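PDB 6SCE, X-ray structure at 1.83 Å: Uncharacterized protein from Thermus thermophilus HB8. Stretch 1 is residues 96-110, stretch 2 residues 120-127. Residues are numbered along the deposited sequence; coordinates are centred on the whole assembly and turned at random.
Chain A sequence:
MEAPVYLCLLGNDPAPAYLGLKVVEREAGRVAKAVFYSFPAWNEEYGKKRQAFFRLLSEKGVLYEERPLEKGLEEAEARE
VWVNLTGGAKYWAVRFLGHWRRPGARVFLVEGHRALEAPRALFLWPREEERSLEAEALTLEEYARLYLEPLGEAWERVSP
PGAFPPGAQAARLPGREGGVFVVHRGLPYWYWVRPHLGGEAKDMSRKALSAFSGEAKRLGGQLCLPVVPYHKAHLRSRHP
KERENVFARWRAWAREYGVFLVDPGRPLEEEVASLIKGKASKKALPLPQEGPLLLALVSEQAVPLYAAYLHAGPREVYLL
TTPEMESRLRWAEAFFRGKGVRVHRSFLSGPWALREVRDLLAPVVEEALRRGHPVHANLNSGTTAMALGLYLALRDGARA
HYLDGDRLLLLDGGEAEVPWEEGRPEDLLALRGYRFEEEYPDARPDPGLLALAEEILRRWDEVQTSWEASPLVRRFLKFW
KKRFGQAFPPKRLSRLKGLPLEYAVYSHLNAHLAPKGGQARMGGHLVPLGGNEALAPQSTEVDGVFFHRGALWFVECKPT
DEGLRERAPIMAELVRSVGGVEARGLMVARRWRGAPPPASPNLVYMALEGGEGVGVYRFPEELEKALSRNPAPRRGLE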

ATOM      1  N   PHE A  96     -19.381   2.571 -12.657  1.00 27.40           N
ATOM      2  CA  PHE A  96     -19.475   3.513 -13.767  1.00 26.79           C
ATOM      3  C   PHE A  96     -19.365   2.817 -15.105  1.00 28.82           C
ATOM      4  O   PHE A  96     -20.067   3.185 -16.040  1.00 31.43           O
ATOM      5  CB  PHE A  96     -18.399   4.600 -13.671  1.00 26.36           C
ATOM      6  CG  PHE A  96     -18.814   5.780 -12.870  1.00 27.82           C
ATOM      7  CD1 PHE A  96     -19.319   5.622 -11.585  1.00 28.16           C
ATOM      8  CD2 PHE A  96     -18.689   7.066 -13.380  1.00 29.09           C
ATOM      9  CE1 PHE A  96     -19.697   6.708 -10.833  1.00 29.60           C
ATOM     10  CE2 PHE A  96     -19.085   8.155 -12.626  1.00 30.03           C
ATOM     11  CZ  PHE A  96     -19.563   7.979 -11.341  1.00 28.23           C
ATOM     12  N   LEU A  97     -18.511   1.802 -15.223  1.00 27.68           N
ATOM     13  CA  LEU A  97     -18.386   1.129 -16.507  1.00 29.32           C
ATOM     14  C   LEU A  97     -19.726   0.478 -16.874  1.00 35.50           C
ATOM     15  O   LEU A  97     -20.141   0.547 -18.038  1.00 37.21           O
ATOM     16  CB  LEU A  97     -17.320   0.075 -16.502  1.00 29.57           C
ATOM     17  CG  LEU A  97     -17.152  -0.756 -17.773  1.00 30.03           C
ATOM     18  CD1 LEU A  97     -16.795   0.110 -18.970  1.00 31.29           C
ATOM     19  CD2 LEU A  97     -16.106  -1.818 -17.534  1.00 32.90           C
ATOM     20  N   GLY A  98     -20.392  -0.136 -15.893  1.00 32.86           N
ATOM     21  CA  GLY A  98     -21.725  -0.746 -16.165  1.00 37.16           C
ATOM     22  C   GLY A  98     -22.710   0.273 -16.741  1.00 35.14           C
ATOM     23  O   GLY A  98     -23.429  -0.016 -17.679  1.00 42.84           O
ATOM     24  N   HIS A  99     -22.722   1.466 -16.167  1.00 31.03           N
ATOM     25  CA  HIS A  99     -23.674   2.502 -16.502  1.00 31.68           C
ATOM     26  C   HIS A  99     -23.340   3.222 -17.809  1.00 33.81           C
ATOM     27  O   HIS A  99     -24.244   3.523 -18.602  1.00 32.21           O
ATOM     28  CB  HIS A  99     -23.732   3.503 -15.351  1.00 33.16           C
ATOM     29  CG  HIS A  99     -24.678   4.650 -15.569  1.00 34.04           C
ATOM     30  ND1 HIS A  99     -26.030   4.583 -15.287  1.00 33.75           N
ATOM     31  CD2 HIS A  99     -24.458   5.902 -16.036  1.00 34.79           C
ATOM     32  CE1 HIS A  99     -26.595   5.740 -15.567  1.00 34.50           C
ATOM     33  NE2 HIS A  99     -25.667   6.558 -16.026  1.00 33.54           N
ATOM     34  N   TRP A 100     -22.049   3.478 -18.047  1.00 28.37           N
ATOM     35  CA  TRP A 100     -21.622   4.387 -19.107  1.00 30.58           C
ATOM     36  C   TRP A 100     -21.321   3.718 -20.430  1.00 30.65           C
ATOM     37  O   TRP A 100     -20.959   4.394 -21.399  1.00 32.45           O
ATOM     38  CB  TRP A 100     -20.460   5.307 -18.623  1.00 28.08           C
ATOM     39  CG  TRP A 100     -20.959   6.383 -17.727  1.00 28.34           C
ATOM     40  CD1 TRP A 100     -20.794   6.479 -16.392  1.00 28.20           C
ATOM     41  CD2 TRP A 100     -21.766   7.479 -18.110  1.00 29.00           C
ATOM     42  NE1 TRP A 100     -21.421   7.586 -15.918  1.00 29.77           N
ATOM     43  CE2 TRP A 100     -22.045   8.210 -16.964  1.00 28.19           C
ATOM     44  CE3 TRP A 100     -22.291   7.908 -19.332  1.00 30.81           C
ATOM     45  CZ2 TRP A 100     -22.821   9.360 -16.979  1.00 30.57           C
ATOM     46  CZ3 TRP A 100     -23.072   9.057 -19.341  1.00 30.30           C
ATOM     47  CH2 TRP A 100     -23.325   9.757 -18.192  1.00 29.41           C
ATOM     48  N   ARG A 101     -21.501   2.415 -20.508  1.00 33.01           N
ATOM     49  CA  ARG A 101     -21.458   1.742 -21.803  1.00 37.36           C
ATOM     50  C   ARG A 101     -22.788   2.023 -22.493  1.00 38.12           C
ATOM     51  O   ARG A 101     -23.708   1.206 -22.484  1.00 38.81           O
ATOM     52  CB  ARG A 101     -21.188   0.253 -21.645  1.00 38.93           C
ATOM     53  CG  ARG A 101     -19.724  -0.028 -21.312  1.00 41.98           C
ATOM     54  CD  ARG A 101     -19.397  -1.520 -21.185  1.00 42.15           C
ATOM     55  NE  ARG A 101     -20.124  -2.134 -20.083  1.00 44.67           N
ATOM     56  CZ  ARG A 101     -19.887  -3.355 -19.617  1.00 45.82           C
ATOM     57  NH1 ARG A 101     -18.934  -4.103 -20.152  1.00 46.95           N
ATOM     58  NH2 ARG A 101     -20.602  -3.831 -18.607  1.00 47.70           N
ATOM     59  N   ARG A 102     -22.888   3.215 -23.053  1.00 35.33           N
ATOM     60  CA  ARG A 102     -24.119   3.664 -23.691  1.00 37.23           C
ATOM     61  C   ARG A 102     -23.787   4.618 -24.837  1.00 39.31           C
ATOM     62  O   ARG A 102     -22.665   5.135 -24.914  1.00 36.19           O
ATOM     63  CB  ARG A 102     -24.990   4.386 -22.674  1.00 38.23           C
ATOM     64  CG  ARG A 102     -24.325   5.598 -22.034  1.00 37.78           C
ATOM     65  CD  ARG A 102     -25.282   6.355 -21.136  1.00 38.45           C
ATOM     66  NE  ARG A 102     -25.800   5.456 -20.122  1.00 38.34           N
ATOM     67  CZ  ARG A 102     -26.871   5.673 -19.368  1.00 43.67           C
ATOM     68  NH1 ARG A 102     -27.572   6.802 -19.463  1.00 41.65           N
ATOM     69  NH2 ARG A 102     -27.241   4.735 -18.488  1.00 45.31           N
ATOM     70  N   PRO A 103     -24.766   4.867 -25.729  1.00 41.21           N
ATOM     71  CA  PRO A 103     -24.523   5.830 -26.791  1.00 38.86           C
ATOM     72  C   PRO A 103     -24.277   7.208 -26.225  1.00 37.14           C
ATOM     73  O   PRO A 103     -24.831   7.591 -25.175  1.00 36.16           O
ATOM     74  CB  PRO A 103     -25.831   5.791 -27.624  1.00 42.76           C
ATOM     75  CG  PRO A 103     -26.418   4.453 -27.337  1.00 42.17           C
ATOM     76  CD  PRO A 103     -26.064   4.176 -25.898  1.00 42.65           C
ATOM     77  N   GLY A 104     -23.433   7.952 -26.919  1.00 35.11           N
ATOM     78  CA  GLY A 104     -23.086   9.302 -26.511  1.00 36.82           C
ATOM     79  C   GLY A 104     -21.930   9.341 -25.500  1.00 34.87           C
ATOM     80  O   GLY A 104     -21.626  10.414 -24.957  1.00 37.76           O
ATOM     81  N   ALA A 105     -21.277   8.203 -25.267  1.00 34.29           N
ATOM     82  CA  ALA A 105     -20.226   8.100 -24.223  1.00 33.18           C
ATOM     83  C   ALA A 105     -18.993   7.421 -24.734  1.00 33.33           C
ATOM     84  O   ALA A 105     -19.072   6.465 -25.484  1.00 33.95           O
ATOM     85  CB  ALA A 105     -20.746   7.356 -23.011  1.00 32.40           C
ATOM     86  N   ARG A 106     -17.830   7.954 -24.378  1.00 31.85           N
ATOM     87  CA  ARG A 106     -16.567   7.279 -24.631  1.00 32.91           C
ATOM     88  C   ARG A 106     -16.005   7.033 -23.228  1.00 32.79           C
ATOM     89  O   ARG A 106     -15.933   7.954 -22.437  1.00 34.65           O
ATOM     90  CB  ARG A 106     -15.614   8.126 -25.453  1.00 36.67           C
ATOM     91  CG  ARG A 106     -16.012   8.250 -26.941  1.00 46.62           C
ATOM     92  CD  ARG A 106     -15.041   9.085 -27.763  1.00 52.93           C
ATOM     93  NE  ARG A 106     -15.471   9.247 -29.165  1.00 54.49           N
ATOM     94  CZ  ARG A 106     -16.401  10.111 -29.595  1.00 61.13           C
ATOM     95  NH1 ARG A 106     -17.035  10.943 -28.762  1.00 54.13           N
ATOM     96  NH2 ARG A 106     -16.719  10.148 -30.889  1.00 66.33           N
ATOM     97  N   VAL A 107     -15.614   5.801 -22.938  1.00 30.04           N
ATOM     98  CA  VAL A 107     -15.153   5.441 -21.598  1.00 27.88           C
ATOM     99  C   VAL A 107     -13.715   4.976 -21.706  1.00 28.18           C
ATOM    100  O   VAL A 107     -13.370   4.188 -22.579  1.00 27.41           O
ATOM    101  CB  VAL A 107     -16.020   4.323 -21.001  1.00 30.62           C
ATOM    102  CG1 VAL A 107     -15.572   3.985 -19.579  1.00 33.03           C
ATOM    103  CG2 VAL A 107     -17.483   4.748 -21.005  1.00 29.87           C
ATOM    104  N   PHE A 108     -12.863   5.475 -20.806  1.00 27.75           N
ATOM    105  CA  PHE A 108     -11.461   5.144 -20.878  1.00 27.84           C
ATOM    106  C   PHE A 108     -10.782   5.191 -19.505  1.00 26.85           C
ATOM    107  O   PHE A 108     -11.376   5.619 -18.529  1.00 25.52           O
ATOM    108  CB  PHE A 108     -10.760   6.073 -21.874  1.00 27.50           C
ATOM    109  CG  PHE A 108     -10.569   7.489 -21.399  1.00 26.80           C
ATOM    110  CD1 PHE A 108     -11.616   8.389 -21.396  1.00 26.17           C
ATOM    111  CD2 PHE A 108      -9.309   7.942 -21.048  1.00 26.88           C
ATOM    112  CE1 PHE A 108     -11.441   9.692 -20.979  1.00 25.97           C
ATOM    113  CE2 PHE A 108      -9.112   9.253 -20.644  1.00 27.68           C
ATOM    114  CZ  PHE A 108     -10.184  10.138 -20.631  1.00 26.94           C
ATOM    115  N   LEU A 109      -9.559   4.698 -19.481  1.00 28.54           N
ATOM    116  CA  LEU A 109      -8.661   4.715 -18.307  1.00 29.29           C
ATOM    117  C   LEU A 109      -7.356   5.305 -18.785  1.00 28.29           C
ATOM    118  O   LEU A 109      -7.053   5.233 -19.982  1.00 28.10           O
ATOM    119  CB  LEU A 109      -8.300   3.276 -17.907  1.00 31.87           C
ATOM    120  CG  LEU A 109      -9.369   2.255 -17.689  1.00 35.35           C
ATOM    121  CD1 LEU A 109      -8.782   0.913 -17.348  1.00 34.10           C
ATOM    122  CD2 LEU A 109     -10.226   2.797 -16.543  1.00 36.87           C
ATOM    123  N   VAL A 110      -6.551   5.808 -17.861  1.00 25.51           N
ATOM    124  CA  VAL A 110      -5.158   6.161 -18.148  1.00 26.85           C
ATOM    125  C   VAL A 110      -4.291   5.297 -17.242  1.00 29.19           C
ATOM    126  O   VAL A 110      -4.505   5.212 -16.028  1.00 30.43           O
ATOM    127  CB  VAL A 110      -4.871   7.663 -17.995  1.00 28.19           C
ATOM    128  CG1 VAL A 110      -5.656   8.429 -19.035  1.00 28.44           C
ATOM    129  CG2 VAL A 110      -5.227   8.213 -16.605  1.00 29.96           C
TER
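Stretch 2 120-127: RALFLWPR

Antiparallel β-strands satisfy their backbone polar groups in alternation: one residue pair exchanges hydrogen bonds, and the next turns its N-H and C=O groups away from the partner strand. The pairing of residues 120-125 with 105-110 illustrates both the rule and its local adjustment. The strands run oppositely, their N-to-C directions at 147° and their axes approaching to 4.5 Å. L109 and L122 form a regular hydrogen-bonded pair, L109 N donating to L122 O (2.9 Å) and L122 N to L109 O (3.0 Å). The non-hydrogen-bonded pairs V110-A121 and F108-F123 alternate with it, and CA-H...O contacts such as F108 CA to L122 O (3.1 Å) supplement the ladder.

Between F108 and V107 the register slips by one residue, a β-bulge in which L124 is the extra residue, its phi/psi of -106/-23° departing from extended values. V107 remains fully satisfied: V107 N donates to W125 O (2.9 Å), while V107 O accepts a nearly linear bond from L124 N (2.8 Å, 173°) and a weak one from W125 N (3.5 Å). The CB of L124 points toward stretch 1, and L124 CD1 lies 4.0 Å from L97 CD1 of the preceding helix and 4.3 Å from L109 CG. On the F108-F123 face, the rings are nearly parallel but slid apart, with F108 CB 3.6 Å from F123 CD1.

W125 extends the contact to the loop between helix and strand. W125 NE1 donates to R102 O (3.0 Å), at the start of the type II turn R102-A105; R102 N, 3.1 Å from W125 NE1, is also a donor and forms no bond with it. R101 CA lies over the five-membered ring of W125, 3.5 Å from its centroid. Within stretch 1, R102 NE donates to H99 O (2.9 Å). A cis peptide bond then leads into P126.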

ATOM      1  N   ARG A 120      -0.592   4.889 -20.998  1.00 28.41           N
ATOM      2  CA  ARG A 120      -1.463   4.488 -22.097  1.00 28.57           C
ATOM      3  C   ARG A 120      -2.892   4.888 -21.808  1.00 29.63           C
ATOM      4  O   ARG A 120      -3.315   4.860 -20.658  1.00 29.76           O
ATOM      5  CB  ARG A 120      -1.419   2.977 -22.256  1.00 30.28           C
ATOM      6  CG  ARG A 120      -0.029   2.405 -22.475  1.00 34.18           C
ATOM      7  CD  ARG A 120      -0.074   0.888 -22.550  1.00 33.70           C
ATOM      8  NE  ARG A 120       1.275   0.370 -22.600  1.00 37.03           N
ATOM      9  CZ  ARG A 120       1.651  -0.727 -23.232  1.00 37.68           C
ATOM     10  NH1 ARG A 120       0.775  -1.468 -23.893  1.00 41.61           N
ATOM     11  NH2 ARG A 120       2.921  -1.077 -23.190  1.00 37.98           N
ATOM     12  N   ALA A 121      -3.633   5.267 -22.842  1.00 29.75           N
ATOM     13  CA  ALA A 121      -5.090   5.359 -22.743  1.00 31.41           C
ATOM     14  C   ALA A 121      -5.674   4.019 -23.144  1.00 33.72           C
ATOM     15  O   ALA A 121      -5.343   3.485 -24.213  1.00 34.02           O
ATOM     16  CB  ALA A 121      -5.623   6.449 -23.670  1.00 32.39           C
ATOM     17  N   LEU A 122      -6.540   3.472 -22.316  1.00 29.84           N
ATOM     18  CA  LEU A 122      -7.301   2.284 -22.709  1.00 30.53           C
ATOM     19  C   LEU A 122      -8.730   2.687 -22.883  1.00 30.91           C
ATOM     20  O   LEU A 122      -9.388   3.084 -21.918  1.00 28.71           O
ATOM     21  CB  LEU A 122      -7.203   1.198 -21.660  1.00 31.95           C
ATOM     22  CG  LEU A 122      -5.823   0.785 -21.178  1.00 38.55           C
ATOM     23  CD1 LEU A 122      -5.996  -0.499 -20.387  1.00 41.43           C
ATOM     24  CD2 LEU A 122      -4.837   0.586 -22.303  1.00 44.38           C
ATOM     25  N   PHE A 123      -9.209   2.668 -24.121  1.00 31.19           N
ATOM     26  CA  PHE A 123     -10.607   2.965 -24.383  1.00 29.25           C
ATOM     27  C   PHE A 123     -11.356   1.668 -24.259  1.00 31.61           C
ATOM     28  O   PHE A 123     -10.930   0.642 -24.780  1.00 32.01           O
ATOM     29  CB  PHE A 123     -10.795   3.634 -25.757  1.00 33.99           C
ATOM     30  CG  PHE A 123     -10.168   4.979 -25.824  1.00 35.24           C
ATOM     31  CD1 PHE A 123     -10.869   6.100 -25.431  1.00 37.36           C
ATOM     32  CD2 PHE A 123      -8.835   5.115 -26.177  1.00 38.22           C
ATOM     33  CE1 PHE A 123     -10.271   7.341 -25.430  1.00 36.61           C
ATOM     34  CE2 PHE A 123      -8.240   6.362 -26.187  1.00 40.82           C
ATOM     35  CZ  PHE A 123      -8.959   7.465 -25.790  1.00 35.84           C
ATOM     36  N   LEU A 124     -12.442   1.708 -23.503  1.00 30.78           N
ATOM     37  CA  LEU A 124     -13.251   0.541 -23.207  1.00 33.46           C
ATOM     38  C   LEU A 124     -14.570   0.558 -23.978  1.00 32.42           C
ATOM     39  O   LEU A 124     -15.154  -0.475 -24.183  1.00 35.65           O
ATOM     40  CB  LEU A 124     -13.567   0.497 -21.715  1.00 36.13           C
ATOM     41  CG  LEU A 124     -12.338   0.602 -20.788  1.00 40.53           C
ATOM     42  CD1 LEU A 124     -12.776   0.345 -19.366  1.00 42.79           C
ATOM     43  CD2 LEU A 124     -11.262  -0.370 -21.194  1.00 39.83           C
ATOM     44  N   TRP A 125     -15.010   1.736 -24.399  1.00 30.78           N
ATOM     45  CA  TRP A 125     -16.325   1.912 -25.022  1.00 32.81           C
ATOM     46  C   TRP A 125     -16.306   3.213 -25.847  1.00 33.37           C
ATOM     47  O   TRP A 125     -15.740   4.198 -25.390  1.00 31.67           O
ATOM     48  CB  TRP A 125     -17.378   2.020 -23.936  1.00 35.29           C
ATOM     49  CG  TRP A 125     -18.753   2.114 -24.475  1.00 37.54           C
ATOM     50  CD1 TRP A 125     -19.483   3.248 -24.688  1.00 38.62           C
ATOM     51  CD2 TRP A 125     -19.556   1.028 -24.910  1.00 39.66           C
ATOM     52  NE1 TRP A 125     -20.706   2.928 -25.208  1.00 40.13           N
ATOM     53  CE2 TRP A 125     -20.776   1.572 -25.372  1.00 40.22           C
ATOM     54  CE3 TRP A 125     -19.368  -0.354 -24.951  1.00 40.07           C
ATOM     55  CZ2 TRP A 125     -21.807   0.783 -25.860  1.00 43.50           C
ATOM     56  CZ3 TRP A 125     -20.399  -1.142 -25.452  1.00 45.56           C
ATOM     57  CH2 TRP A 125     -21.602  -0.566 -25.891  1.00 41.28           C
ATOM     58  N   PRO A 126     -16.894   3.248 -27.050  1.00 35.11           N
ATOM     59  CA  PRO A 126     -17.666   2.156 -27.656  1.00 35.75           C
ATOM     60  C   PRO A 126     -16.801   1.065 -28.277  1.00 35.60           C
ATOM     61  O   PRO A 126     -17.300  -0.002 -28.598  1.00 38.50           O
ATOM     62  CB  PRO A 126     -18.500   2.887 -28.737  1.00 37.83           C
ATOM     63  CG  PRO A 126     -17.673   4.051 -29.124  1.00 38.84           C
ATOM     64  CD  PRO A 126     -16.955   4.481 -27.854  1.00 37.87           C
ATOM     65  N   ARG A 127     -15.515   1.319 -28.437  1.00 36.84           N
ATOM     66  CA  ARG A 127     -14.627   0.341 -29.039  1.00 37.81           C
ATOM     67  C   ARG A 127     -13.406   0.168 -28.168  1.00 37.22           C
ATOM     68  O   ARG A 127     -12.900   1.134 -27.617  1.00 38.05           O
ATOM     69  CB  ARG A 127     -14.174   0.804 -30.418  1.00 43.84           C
ATOM     70  CG  ARG A 127     -15.241   0.649 -31.489  1.00 54.87           C
ATOM     71  CD  ARG A 127     -14.725   1.148 -32.838  1.00 63.39           C
ATOM     72  NE  ARG A 127     -14.411   2.579 -32.797  1.00 68.65           N
ATOM     73  CZ  ARG A 127     -15.312   3.566 -32.812  1.00 75.05           C
ATOM     74  NH1 ARG A 127     -16.619   3.310 -32.873  1.00 77.89           N
ATOM     75  NH2 ARG A 127     -14.902   4.830 -32.757  1.00 77.95           N
TER